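PDB 2IU5: HTH-type dhaKLM operon transcriptional activator DhaS from Lactococcus lactis, which activates transcription of the dhaKLM operon in complex with DhaQ, in response to dihydroxyacetone, by binding an inverted repeat that partially overlaps the -35 promoter sequence. Local coordinates for residues 67-72 and 108-113; 19-24 and 41-46; 127-132 and 177-182; 102-107 and 159-164. The protein carries 1 engineered substitution. All coordinates share one frame; numbering follows the deposited sequence.

Contact 1: residues 67-72 and 108-113; sequences NDFAEL and KNFEHF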
loop_
_atom_site.group_PDB
_atom_site.type_symbol
_atom_site.label_atom_id
_atom_site.label_comp_id
_atom_site.label_asym_id
_atom_site.label_seq_id
_atom_site.Cartn_x
_atom_site.Cartn_y
_atom_site.Cartn_z
ATOM N N ASN A 67 10.177 13.786 14.392
ATOM C CA ASN A 67 11.544 14.268 14.270
ATOM C C ASN A 67 12.374 13.356 13.381
ATOM O O ASN A 67 13.118 13.827 12.524
ATOM C CB ASN A 67 12.198 14.270 15.641
ATOM C CG ASN A 67 13.674 14.609 15.568
ATOM O OD1 ASN A 67 14.032 15.783 15.541
ATOM N ND2 ASN A 67 14.539 13.581 15.531
ATOM N N ASP A 68 12.259 12.051 13.581
ATOM C CA ASP A 68 13.226 11.146 12.958
ATOM C C ASP A 68 12.979 11.100 11.449
ATOM O O ASP A 68 13.920 11.149 10.656
ATOM C CB ASP A 68 13.124 9.737 13.549
ATOM C CG ASP A 68 13.817 9.619 14.904
ATOM O OD1 ASP A 68 14.256 10.654 15.462
ATOM O OD2 ASP A 68 13.914 8.478 15.390
ATOM N N PHE A 69 11.715 11.002 11.041
ATOM C CA PHE A 69 11.409 10.966 9.615
ATOM C C PHE A 69 11.722 12.268 8.906
ATOM O O PHE A 69 12.227 12.240 7.783
ATOM C CB PHE A 69 9.980 10.489 9.354
ATOM C CG PHE A 69 9.809 9.017 9.608
ATOM C CD1 PHE A 69 10.051 8.091 8.600
ATOM C CD2 PHE A 69 9.411 8.548 10.861
ATOM C CE1 PHE A 69 9.891 6.712 8.850
ATOM C CE2 PHE A 69 9.247 7.178 11.118
ATOM C CZ PHE A 69 9.486 6.260 10.117
ATOM N N ALA A 70 11.437 13.403 9.533
ATOM C CA ALA A 70 11.819 14.696 8.940
ATOM C C ALA A 70 13.333 14.846 8.816
ATOM O O ALA A 70 13.840 15.365 7.819
ATOM C CB ALA A 70 11.255 15.834 9.772
ATOM N N GLU A 71 14.058 14.389 9.833
ATOM C CA GLU A 71 15.496 14.538 9.835
ATOM C C GLU A 71 16.078 13.751 8.678
ATOM O O GLU A 71 16.999 14.227 8.005
ATOM C CB GLU A 71 16.085 14.109 11.169
ATOM C CG GLU A 71 15.822 15.148 12.234
ATOM C CD GLU A 71 16.766 15.052 13.414
ATOM O OE1 GLU A 71 17.341 13.954 13.619
ATOM O OE2 GLU A 71 16.914 16.084 14.117
ATOM N N LEU A 72 15.525 12.562 8.457
ATOM C CA LEU A 72 16.064 11.649 7.453
ATOM C C LEU A 72 15.736 12.107 6.045
ATOM O O LEU A 72 16.563 11.957 5.131
ATOM C CB LEU A 72 15.551 10.229 7.679
ATOM C CG LEU A 72 16.151 9.541 8.910
ATOM C CD1 LEU A 72 15.212 8.443 9.381
ATOM C CD2 LEU A 72 17.545 9.000 8.655
ATOM N N LYS A 108 -2.469 1.578 16.055
ATOM C CA LYS A 108 -3.235 1.236 14.862
ATOM C C LYS A 108 -3.196 2.348 13.814
ATOM O O LYS A 108 -3.409 2.093 12.627
ATOM C CB LYS A 108 -4.695 0.966 15.237
ATOM C CG LYS A 108 -5.410 2.167 15.863
ATOM C CD LYS A 108 -6.917 2.105 15.643
ATOM C CE LYS A 108 -7.373 3.066 14.540
ATOM N NZ LYS A 108 -6.688 2.863 13.228
ATOM N N ASN A 109 -2.927 3.574 14.250
ATOM C CA ASN A 109 -2.902 4.711 13.338
ATOM C C ASN A 109 -1.523 4.962 12.750
ATOM O O ASN A 109 -1.346 5.829 11.890
ATOM C CB ASN A 109 -3.407 5.983 14.019
ATOM C CG ASN A 109 -4.923 6.016 14.164
ATOM O OD1 ASN A 109 -5.653 5.338 13.429
ATOM N ND2 ASN A 109 -5.406 6.809 15.119
ATOM N N PHE A 110 -0.539 4.205 13.215
ATOM C CA PHE A 110 0.782 4.374 12.669
ATOM C C PHE A 110 0.943 4.108 11.177
ATOM O O PHE A 110 1.716 4.805 10.509
ATOM C CB PHE A 110 1.817 3.554 13.426
ATOM C CG PHE A 110 3.193 3.916 13.009
ATOM C CD1 PHE A 110 3.740 5.131 13.383
ATOM C CD2 PHE A 110 3.947 3.057 12.229
ATOM C CE1 PHE A 110 5.017 5.479 12.997
ATOM C CE2 PHE A 110 5.226 3.408 11.842
ATOM C CZ PHE A 110 5.763 4.619 12.224
ATOM N N GLU A 111 0.235 3.114 10.660
ATOM C CA GLU A 111 0.349 2.748 9.241
ATOM C C GLU A 111 0.058 3.967 8.373
ATOM O O GLU A 111 0.677 4.171 7.330
ATOM C CB GLU A 111 -0.648 1.635 8.901
ATOM C CG GLU A 111 -0.684 1.232 7.428
ATOM C CD GLU A 111 -1.660 0.093 7.158
ATOM O OE1 GLU A 111 -1.218 -1.077 7.049
ATOM O OE2 GLU A 111 -2.876 0.362 7.052
ATOM N N HIS A 112 -0.891 4.780 8.811
ATOM C CA HIS A 112 -1.272 5.952 8.031
ATOM C C HIS A 112 -0.197 7.023 8.084
ATOM O O HIS A 112 0.136 7.630 7.070
ATOM C CB HIS A 112 -2.618 6.486 8.508
ATOM C CG HIS A 112 -3.682 5.437 8.569
ATOM N ND1 HIS A 112 -4.024 4.664 7.479
ATOM C CD2 HIS A 112 -4.476 5.030 9.588
ATOM C CE1 HIS A 112 -4.987 3.825 7.827
ATOM N NE2 HIS A 112 -5.279 4.027 9.100
ATOM N N PHE A 113 0.347 7.250 9.273
ATOM C CA PHE A 113 1.483 8.141 9.415
ATOM C C PHE A 113 2.649 7.658 8.537
ATOM O O PHE A 113 3.316 8.447 7.873
ATOM C CB PHE A 113 1.895 8.201 10.886
ATOM C CG PHE A 113 3.100 9.041 11.110
ATOM C CD1 PHE A 113 2.983 10.410 11.326
ATOM C CD2 PHE A 113 4.355 8.460 11.092
ATOM C CE1 PHE A 113 4.119 11.187 11.528
ATOM C CE2 PHE A 113 5.490 9.224 11.291
ATOM C CZ PHE A 113 5.373 10.585 11.509
#
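Just before Phe69, whose ring meets Phe110 and Phe113 across the contact, Asp68 OD2 is gripped by two groups from elsewhere in the chain, Lys23 NZ through a salt bridge and Tyr92 OH through a hydrogen bond. The second oxygen, Asp68 OD1, accepts from Asn67 ND2 at 2.9 Å through its anti lone pair, and the donor keeps OD1 in the plane of its own amide, with an N-H...O angle of 158°. Both carboxylate oxygens are therefore engaged, which fixes the rotation of the group. Helix 57-73 is the element that in TetR-family regulators joins the DNA-binding head to the C-terminal domain, and the three rings pack it onto the start of helix 110-132. The backbones stay well apart, with the CA atoms of Phe69 and Phe113 separated by 10.3 Å, so the rings span the gap. Phe113, with CG anti to the backbone N (chi1 177°), extends its ring until CE2 lies 4.0 Å from Phe69 CD2. That atom of Phe69 sits at the edge of the Phe113 ring. Phe69 CE2 is likewise at the edge of Phe110, 4.5 Å from CZ, a looser approach. Leu89, Leu93 and Phe114 also touch the Phe69 side chain.

Contact 2: residues 19-24 and 41-46; sequences AKAFKD and QTAKIR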
loop_
_atom_site.group_PDB
_atom_site.type_symbol
_atom_site.label_atom_id
_atom_site.label_comp_id
_atom_site.label_asym_id
_atom_site.label_seq_id
_atom_site.Cartn_x
_atom_site.Cartn_y
_atom_site.Cartn_z
ATOM N N ALA A 19 15.057 10.743 23.705
ATOM C CA ALA A 19 14.576 9.859 22.642
ATOM C C ALA A 19 15.508 8.675 22.353
ATOM O O ALA A 19 15.065 7.522 22.151
ATOM C CB ALA A 19 14.378 10.667 21.351
ATOM N N LYS A 20 16.802 8.948 22.319
ATOM C CA LYS A 20 17.781 7.879 22.108
ATOM C C LYS A 20 17.690 6.823 23.206
ATOM O O LYS A 20 17.717 5.619 22.930
ATOM C CB LYS A 20 19.200 8.436 22.001
ATOM C CG LYS A 20 20.242 7.402 21.619
ATOM C CD LYS A 20 19.809 6.671 20.346
ATOM C CE LYS A 20 20.956 5.876 19.700
ATOM N NZ LYS A 20 21.224 4.625 20.469
ATOM N N ALA A 21 17.587 7.293 24.443
ATOM C CA ALA A 21 17.387 6.384 25.569
ATOM C C ALA A 21 16.160 5.490 25.390
ATOM O O ALA A 21 16.227 4.266 25.579
ATOM C CB ALA A 21 17.305 7.174 26.858
ATOM N N PHE A 22 15.038 6.111 25.024
ATOM C CA PHE A 22 13.811 5.349 24.792
ATOM C C PHE A 22 13.991 4.330 23.674
ATOM O O PHE A 22 13.602 3.164 23.806
ATOM C CB PHE A 22 12.695 6.298 24.463
ATOM C CG PHE A 22 11.367 5.636 24.315
ATOM C CD1 PHE A 22 10.823 4.896 25.344
ATOM C CD2 PHE A 22 10.656 5.761 23.127
ATOM C CE1 PHE A 22 9.576 4.279 25.222
ATOM C CE2 PHE A 22 9.408 5.146 22.986
ATOM C CZ PHE A 22 8.872 4.405 24.041
ATOM N N LYS A 23 14.586 4.776 22.568
ATOM C CA LYS A 23 14.770 3.869 21.409
ATOM C C LYS A 23 15.654 2.688 21.824
ATOM O O LYS A 23 15.404 1.542 21.433
ATOM C CB LYS A 23 15.318 4.619 20.197
ATOM C CG LYS A 23 14.234 5.468 19.557
ATOM C CD LYS A 23 14.670 6.084 18.223
ATOM C CE LYS A 23 15.460 7.342 18.450
ATOM N NZ LYS A 23 15.974 7.888 17.133
ATOM N N ASP A 24 16.693 2.952 22.613
ATOM C CA ASP A 24 17.537 1.898 23.162
ATOM C C ASP A 24 16.755 0.895 24.024
ATOM O O ASP A 24 16.907 -0.324 23.857
ATOM C CB ASP A 24 18.709 2.496 23.939
ATOM C CG ASP A 24 19.752 3.167 23.028
ATOM O OD1 ASP A 24 19.654 3.047 21.782
ATOM O OD2 ASP A 24 20.673 3.821 23.570
ATOM N N GLN A 41 16.800 7.196 33.758
ATOM C CA GLN A 41 17.957 6.416 34.202
ATOM C C GLN A 41 18.899 6.106 33.047
ATOM O O GLN A 41 20.120 6.289 33.142
ATOM C CB GLN A 41 17.489 5.120 34.852
ATOM C CG GLN A 41 16.937 5.399 36.224
ATOM C CD GLN A 41 16.301 4.178 36.840
ATOM O OE1 GLN A 41 16.239 3.117 36.214
ATOM N NE2 GLN A 41 15.825 4.321 38.069
ATOM N N THR A 42 18.342 5.635 31.930
ATOM C CA THR A 42 19.161 5.265 30.789
ATOM C C THR A 42 19.804 6.517 30.164
ATOM O O THR A 42 20.958 6.484 29.719
ATOM C CB THR A 42 18.307 4.500 29.764
ATOM O OG1 THR A 42 17.906 3.262 30.354
ATOM C CG2 THR A 42 19.085 4.160 28.508
ATOM N N ALA A 43 19.060 7.617 30.140
ATOM C CA ALA A 43 19.558 8.875 29.594
ATOM C C ALA A 43 20.597 9.553 30.485
ATOM O O ALA A 43 21.328 10.448 30.028
ATOM C CB ALA A 43 18.401 9.835 29.341
ATOM N N LYS A 44 20.656 9.134 31.738
ATOM C CA LYS A 44 21.498 9.781 32.752
ATOM C C LYS A 44 21.153 11.259 32.918
ATOM O O LYS A 44 22.036 12.117 32.952
ATOM C CB LYS A 44 22.976 9.650 32.379
ATOM C CG LYS A 44 23.499 8.228 32.498
ATOM C CD LYS A 44 23.258 7.729 33.905
ATOM C CE LYS A 44 24.179 6.572 34.265
ATOM N NZ LYS A 44 24.063 6.331 35.734
ATOM N N ILE A 45 19.861 11.530 33.020
ATOM C CA ILE A 45 19.358 12.864 33.296
ATOM C C ILE A 45 18.337 12.744 34.422
ATOM O O ILE A 45 17.580 11.772 34.496
ATOM C CB ILE A 45 18.690 13.465 32.036
ATOM C CG1 ILE A 45 19.692 13.548 30.880
ATOM C CG2 ILE A 45 18.098 14.826 32.343
ATOM C CD1 ILE A 45 19.019 13.860 29.549
ATOM N N ARG A 46 18.314 13.738 35.306
ATOM C CA ARG A 46 17.386 13.747 36.432
ATOM C C ARG A 46 15.952 13.568 35.947
ATOM O O ARG A 46 15.551 14.208 34.973
ATOM C CB ARG A 46 17.502 15.085 37.173
ATOM C CG ARG A 46 18.812 15.250 37.931
ATOM C CD ARG A 46 18.721 16.354 38.978
ATOM N NE ARG A 46 19.309 17.615 38.518
ATOM C CZ ARG A 46 20.517 17.730 37.970
ATOM N NH1 ARG A 46 21.278 16.651 37.808
ATOM N NH2 ARG A 46 20.965 18.922 37.584
#
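Ala21 CB is the point on which residues 41-46 settle. It lies 3.7 Å from the backbone N of Ala43 and 3.8 Å from Ala43 CB, while Thr42 CG2 comes to 3.9 Å from the same methyl. The backbones are correspondingly close, with 5.2 Å between the CA atoms of Ala21 and Ala43, a separation that two side chains of a single carbon each allow. Thr42 meets Ala21 with its methyl and not its hydroxyl because CG2 stands anti to the backbone N, leaving OG1 beside that N (chi1 -66°). There OG1 is hydrogen-bonded to Asp38 O, one turn back in helix 36-43, a bond that holds the rotation of the side chain.

Further out, the end of that helix is set by a Schellman motif. Lys44, at positive phi, is its C-prime residue: Lys44 N bonds Gln41 O at 3.2 Å, and Ile45 N reaches back to Met40 O. The chain then turns so that Ile45 packs on Thr14 and Ile17 of helix 13-28. On that helix, Asp24 OD1 receives Lys20 NZ on its syn lone pair at 2.6 Å, a salt bridge one turn long, while Phe22 points away from residues 41-46. Residues 41-46 belong to the predicted helix-turn-helix motif, so the first helix of the DNA-binding head is laid directly against it. Between residues 19-24 and 41-46 only apolar carbon and a backbone amide meet, so the placing of these two segments rests on close fit and not on directional bonds.

Contact 3: residues 127-132 and 177-182; sequences FDQEKK and LLLAQI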
loop_
_atom_site.group_PDB
_atom_site.type_symbol
_atom_site.label_atom_id
_atom_site.label_comp_id
_atom_site.label_asym_id
_atom_site.label_seq_id
_atom_site.Cartn_x
_atom_site.Cartn_y
_atom_site.Cartn_z
ATOM N N PHE A 127 10.804 16.825 -6.326
ATOM C CA PHE A 127 11.481 18.110 -6.026
ATOM C C PHE A 127 12.914 18.049 -6.554
ATOM O O PHE A 127 13.339 18.929 -7.280
ATOM C CB PHE A 127 11.483 18.242 -4.491
ATOM C CG PHE A 127 11.978 19.553 -3.903
ATOM C CD1 PHE A 127 11.268 20.739 -4.056
ATOM C CD2 PHE A 127 13.159 19.584 -3.175
ATOM C CE1 PHE A 127 11.746 21.930 -3.495
ATOM C CE2 PHE A 127 13.638 20.754 -2.616
ATOM C CZ PHE A 127 12.928 21.932 -2.777
ATOM N N ASP A 128 13.641 16.993 -6.172
ATOM C CA ASP A 128 15.062 16.914 -6.526
ATOM C C ASP A 128 15.250 16.656 -8.018
ATOM O O ASP A 128 16.146 17.201 -8.649
ATOM C CB ASP A 128 15.765 15.794 -5.758
ATOM C CG ASP A 128 16.023 16.127 -4.300
ATOM O OD1 ASP A 128 15.763 17.271 -3.871
ATOM O OD2 ASP A 128 16.496 15.247 -3.527
ATOM N N GLN A 129 14.397 15.815 -8.594
ATOM C CA GLN A 129 14.517 15.530 -10.014
ATOM C C GLN A 129 14.300 16.783 -10.853
ATOM O O GLN A 129 14.990 17.004 -11.830
ATOM C CB GLN A 129 13.548 14.416 -10.404
ATOM C CG GLN A 129 13.951 13.029 -9.947
ATOM C CD GLN A 129 15.308 12.530 -10.411
ATOM O OE1 GLN A 129 16.003 11.862 -9.634
ATOM N NE2 GLN A 129 15.694 12.834 -11.650
ATOM N N GLU A 130 13.339 17.607 -10.463
ATOM C CA GLU A 130 13.024 18.801 -11.234
ATOM C C GLU A 130 14.161 19.807 -11.197
ATOM O O GLU A 130 14.243 20.687 -12.054
ATOM C CB GLU A 130 11.748 19.425 -10.690
ATOM C CG GLU A 130 10.535 18.566 -11.065
ATOM C CD GLU A 130 9.230 19.334 -11.011
ATOM O OE1 GLU A 130 9.107 20.253 -10.170
ATOM O OE2 GLU A 130 8.331 19.012 -11.815
ATOM N N LYS A 131 15.032 19.669 -10.199
ATOM C CA LYS A 131 16.244 20.498 -10.153
ATOM C C LYS A 131 17.276 20.015 -11.175
ATOM O O LYS A 131 18.038 20.808 -11.734
ATOM C CB LYS A 131 16.864 20.517 -8.744
ATOM C CG LYS A 131 16.091 21.290 -7.680
ATOM C CD LYS A 131 16.367 20.785 -6.251
ATOM C CE LYS A 131 17.191 21.776 -5.445
ATOM N NZ LYS A 131 16.957 21.686 -3.970
ATOM N N LYS A 132 17.302 18.711 -11.415
ATOM C CA LYS A 132 18.321 18.095 -12.256
ATOM C C LYS A 132 17.981 18.149 -13.752
ATOM O O LYS A 132 18.847 18.428 -14.584
ATOM C CB LYS A 132 18.519 16.659 -11.770
ATOM C CG LYS A 132 19.764 15.992 -12.300
ATOM C CD LYS A 132 20.061 14.717 -11.534
ATOM C CE LYS A 132 21.135 14.934 -10.483
ATOM N NZ LYS A 132 22.071 16.052 -10.810
ATOM N N LEU A 177 13.786 0.896 -9.847
ATOM C CA LEU A 177 12.408 0.982 -10.297
ATOM C C LEU A 177 11.948 2.445 -10.312
ATOM O O LEU A 177 11.188 2.867 -11.189
ATOM C CB LEU A 177 11.505 0.126 -9.419
ATOM C CG LEU A 177 11.767 -1.387 -9.396
ATOM C CD1 LEU A 177 10.694 -2.009 -8.492
ATOM C CD2 LEU A 177 11.681 -2.019 -10.772
ATOM N N LEU A 178 12.407 3.227 -9.339
ATOM C CA LEU A 178 11.950 4.626 -9.279
ATOM C C LEU A 178 12.556 5.397 -10.440
ATOM O O LEU A 178 11.863 6.143 -11.126
ATOM C CB LEU A 178 12.375 5.286 -7.964
ATOM C CG LEU A 178 11.624 4.835 -6.707
ATOM C CD1 LEU A 178 12.296 5.432 -5.459
ATOM C CD2 LEU A 178 10.130 5.206 -6.759
ATOM N N LEU A 179 13.855 5.219 -10.659
ATOM C CA LEU A 179 14.506 5.939 -11.762
ATOM C C LEU A 179 13.902 5.559 -13.117
ATOM O O LEU A 179 13.782 6.409 -14.001
ATOM C CB LEU A 179 16.010 5.661 -11.772
ATOM C CG LEU A 179 16.797 6.319 -10.634
ATOM C CD1 LEU A 179 18.194 5.721 -10.536
ATOM C CD2 LEU A 179 16.889 7.817 -10.865
ATOM N N ALA A 180 13.522 4.293 -13.299
ATOM C CA ALA A 180 12.957 3.871 -14.575
ATOM C C ALA A 180 11.659 4.607 -14.866
ATOM O O ALA A 180 11.388 4.991 -16.011
ATOM C CB ALA A 180 12.701 2.386 -14.543
ATOM N N GLN A 181 10.870 4.789 -13.815
ATOM C CA GLN A 181 9.564 5.419 -13.950
ATOM C C GLN A 181 9.748 6.902 -14.199
ATOM O O GLN A 181 9.062 7.486 -15.046
ATOM C CB GLN A 181 8.816 5.228 -12.645
ATOM C CG GLN A 181 8.289 3.830 -12.484
ATOM C CD GLN A 181 7.599 3.720 -11.161
ATOM O OE1 GLN A 181 6.505 4.228 -10.998
ATOM N NE2 GLN A 181 8.235 3.063 -10.209
ATOM N N ILE A 182 10.675 7.516 -13.458
ATOM C CA ILE A 182 10.930 8.959 -13.602
ATOM C C ILE A 182 11.357 9.269 -15.040
ATOM O O ILE A 182 10.984 10.297 -15.614
ATOM C CB ILE A 182 12.037 9.404 -12.622
ATOM C CG1 ILE A 182 11.498 9.413 -11.199
ATOM C CG2 ILE A 182 12.657 10.767 -13.006
ATOM C CD1 ILE A 182 12.587 9.381 -10.134
#
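Gln129 lies across Ile182 at about a right angle, and its side chain can be followed outward from the backbone of helix 110-132. CB points toward residues 177-182, and the first torsion sets CG beside the backbone N. CG then meets the methyls of both branches of the isoleucine, 3.9 Å from Ile182 CD1 and 4.0 Å from Ile182 CG2. At chi2 (-57°) the chain bends, which keeps the amide over the same side chain: Gln129 CD is 4.1 Å from Ile182 CG2, and NE2 is 3.9 Å from that methyl. Leu179 CD2 comes only to 4.3 Å from Gln129 OE1, whose bonds go elsewhere.

The polar tip is buried but well supplied. OE1 is hydrogen-bonded to Tyr80 OH and Trp82 NE1, and NE2 to Tyr135 OH, so three aromatic residues fix how the amide is turned. A leucine in its place would probably leave the two tyrosine hydroxyls and the indole N-H without their common partner.

Helix 171-183 has a second role on its other faces. In TetR-family dimers the last two helices of each subunit commonly build a four-helix interface, and here Ala180 packs on Ala180 of the second subunit while Leu178 packs on Tyr148 of that subunit. Within the helix, Gln181 NE2 bonds Leu177 O at 3.1 Å from above the carbonyl plane, with a C=O...N angle of 112°. The backbone N of Gln181 reaches the same oxygen from the opposite face, and Gln181 OE1 takes its hydrogen bond from Asn149 ND2.

Contact 4: residues 102-107 and 159-164; sequences KIFVID and ESIIRG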
loop_
_atom_site.group_PDB
_atom_site.type_symbol
_atom_site.label_atom_id
_atom_site.label_comp_id
_atom_site.label_asym_id
_atom_site.label_seq_id
_atom_site.Cartn_x
_atom_site.Cartn_y
_atom_site.Cartn_z
ATOM N N LYS A 102 7.189 -3.178 17.140
ATOM C CA LYS A 102 6.362 -2.898 18.302
ATOM C C LYS A 102 5.324 -1.830 18.068
ATOM O O LYS A 102 4.193 -1.960 18.522
ATOM C CB LYS A 102 7.207 -2.601 19.532
ATOM C CG LYS A 102 7.954 -3.820 20.002
ATOM C CD LYS A 102 8.940 -3.477 21.108
ATOM C CE LYS A 102 9.671 -4.733 21.525
ATOM N NZ LYS A 102 10.853 -4.488 22.407
ATOM N N ILE A 103 5.703 -0.779 17.361
ATOM C CA ILE A 103 4.778 0.315 17.088
ATOM C C ILE A 103 3.635 -0.140 16.184
ATOM O O ILE A 103 2.485 0.274 16.382
ATOM C CB ILE A 103 5.485 1.483 16.436
ATOM C CG1 ILE A 103 6.555 2.065 17.372
ATOM C CG2 ILE A 103 4.467 2.547 16.021
ATOM C CD1 ILE A 103 6.049 2.431 18.736
ATOM N N PHE A 104 3.915 -0.982 15.196
ATOM C CA PHE A 104 2.831 -1.471 14.355
ATOM C C PHE A 104 1.817 -2.261 15.176
ATOM O O PHE A 104 0.642 -2.312 14.808
ATOM C CB PHE A 104 3.335 -2.309 13.178
ATOM C CG PHE A 104 3.859 -1.494 12.046
ATOM C CD1 PHE A 104 3.022 -0.633 11.352
ATOM C CD2 PHE A 104 5.193 -1.575 11.671
ATOM C CE1 PHE A 104 3.521 0.131 10.290
ATOM C CE2 PHE A 104 5.694 -0.815 10.614
ATOM C CZ PHE A 104 4.844 0.037 9.929
ATOM N N VAL A 105 2.260 -2.873 16.273
ATOM C CA VAL A 105 1.352 -3.569 17.200
ATOM C C VAL A 105 0.571 -2.611 18.106
ATOM O O VAL A 105 -0.648 -2.764 18.265
ATOM C CB VAL A 105 2.093 -4.616 18.061
ATOM C CG1 VAL A 105 1.161 -5.170 19.147
ATOM C CG2 VAL A 105 2.604 -5.748 17.186
ATOM N N ILE A 106 1.273 -1.642 18.689
ATOM C CA ILE A 106 0.724 -0.718 19.686
ATOM C C ILE A 106 -0.181 0.366 19.115
ATOM O O ILE A 106 -1.133 0.791 19.773
ATOM C CB ILE A 106 1.825 0.027 20.448
ATOM C CG1 ILE A 106 2.725 -0.922 21.233
ATOM C CG2 ILE A 106 1.213 1.042 21.386
ATOM C CD1 ILE A 106 4.160 -0.420 21.312
ATOM N N ASP A 107 0.110 0.821 17.900
ATOM C CA ASP A 107 -0.514 2.042 17.384
ATOM C C ASP A 107 -1.154 1.765 16.033
ATOM O O ASP A 107 -0.484 1.722 15.007
ATOM C CB ASP A 107 0.497 3.184 17.292
ATOM C CG ASP A 107 -0.102 4.473 16.729
ATOM O OD1 ASP A 107 -1.328 4.515 16.478
ATOM O OD2 ASP A 107 0.664 5.448 16.537
ATOM N N GLU A 159 5.883 -4.685 5.665
ATOM C CA GLU A 159 5.944 -6.146 5.732
ATOM C C GLU A 159 7.324 -6.617 6.173
ATOM O O GLU A 159 7.437 -7.525 6.992
ATOM C CB GLU A 159 5.569 -6.775 4.393
ATOM C CG GLU A 159 5.705 -8.286 4.389
ATOM C CD GLU A 159 5.391 -8.884 3.029
ATOM O OE1 GLU A 159 5.634 -8.192 2.012
ATOM O OE2 GLU A 159 4.906 -10.036 2.985
ATOM N N SER A 160 8.375 -6.007 5.641
ATOM C CA SER A 160 9.737 -6.412 5.988
ATOM C C SER A 160 10.000 -6.161 7.477
ATOM O O SER A 160 10.608 -6.984 8.168
ATOM C CB SER A 160 10.704 -5.573 5.177
ATOM O OG SER A 160 10.601 -5.970 3.824
ATOM N N ILE A 161 9.536 -5.028 7.971
ATOM C CA ILE A 161 9.703 -4.715 9.391
ATOM C C ILE A 161 9.001 -5.772 10.233
ATOM O O ILE A 161 9.579 -6.342 11.157
ATOM C CB ILE A 161 9.132 -3.329 9.706
ATOM C CG1 ILE A 161 10.105 -2.277 9.174
ATOM C CG2 ILE A 161 8.984 -3.139 11.212
ATOM C CD1 ILE A 161 9.548 -0.890 9.078
ATOM N N ILE A 162 7.743 -6.033 9.913
ATOM C CA ILE A 162 6.965 -6.958 10.720
ATOM C C ILE A 162 7.571 -8.365 10.699
ATOM O O ILE A 162 7.546 -9.072 11.726
ATOM C CB ILE A 162 5.479 -6.951 10.281
ATOM C CG1 ILE A 162 4.860 -5.597 10.614
ATOM C CG2 ILE A 162 4.692 -8.103 10.903
ATOM C CD1 ILE A 162 3.424 -5.439 10.147
ATOM N N ARG A 163 8.107 -8.757 9.543
ATOM C CA ARG A 163 8.688 -10.078 9.320
ATOM C C ARG A 163 10.133 -10.232 9.788
ATOM O O ARG A 163 10.638 -11.362 9.885
ATOM C CB ARG A 163 8.533 -10.518 7.857
ATOM C CG ARG A 163 7.078 -10.667 7.391
ATOM C CD ARG A 163 6.943 -11.346 6.028
ATOM N NE ARG A 163 7.694 -12.602 5.957
ATOM C CZ ARG A 163 8.487 -12.952 4.946
ATOM N NH1 ARG A 163 8.642 -12.144 3.901
ATOM N NH2 ARG A 163 9.128 -14.114 4.977
ATOM N N GLY A 164 10.795 -9.117 10.081
ATOM C CA GLY A 164 12.212 -9.146 10.445
ATOM C C GLY A 164 13.145 -9.379 9.268
ATOM O O GLY A 164 14.202 -9.990 9.430
#
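The apolar contacts are made by Phe104 CD2 and CE2 with two successive isoleucines, Ile161 and Ile162. Phe104 CE2 lies 4.1 Å from Ile161 CG2, a methyl standing at the ring edge near its plane, and Ile161 CD1 comes equally near to CE2. Phe104 CD2 is 4.2 Å from Ile162 CG1, which approaches obliquely. Both isoleucines cross the phenylalanine at about a right angle. Although the side chains touch, the helices themselves keep some distance: the closest CA atoms, those of Phe104 and Ile162, are 7.8 Å apart.

Aromatic contacts take up more of the same ring: Phe110 and Phe114 of helix 110-132 each meet Phe104 edge-to-face. In the all-helical C-terminal domain of this TetR-family protein, the Phe104 side chain thus projects from helix 97-106 between helices 110-132 and 139-163. Cutting Phe104 back to an alanine is likely to open a gap beside Ile161 and leave the rings of Phe110 and Phe114 freer to turn.

Polar bonds work at the end of the second helix. Gly164, at positive phi (75°), closes helix 139-163 in a Schellman motif, its N bonded to Ile161 O at 3.2 Å and weakly to Ser160 O. Ile161 O also accepts from Gln101 NE2, a polar tie back to helix 97-106 that runs beside the apolar contact of the same isoleucine with Phe104.

From the N terminus, contact 2 closes first, a short loop of 16 residues within the DNA-binding head. Contact 1 follows in series, bringing helix 57-73 against the start of helix 110-132 and so tying head to C-terminal domain; the two touch through a salt bridge between helices 57-73 and 13-28. Contact 4, joining helices 97-106 and 139-163, opens before contact 1 has closed, so these two cross, and they pack directly on each other. Contact 3, joining helices 110-132 and 171-183, opens inside contact 4 and closes beyond it, a second crossing, though their nearest atoms stay about 13 Å apart. Contacts 2 and 3 lie on opposite sides of the chain's centre, with centres about 39 Å apart.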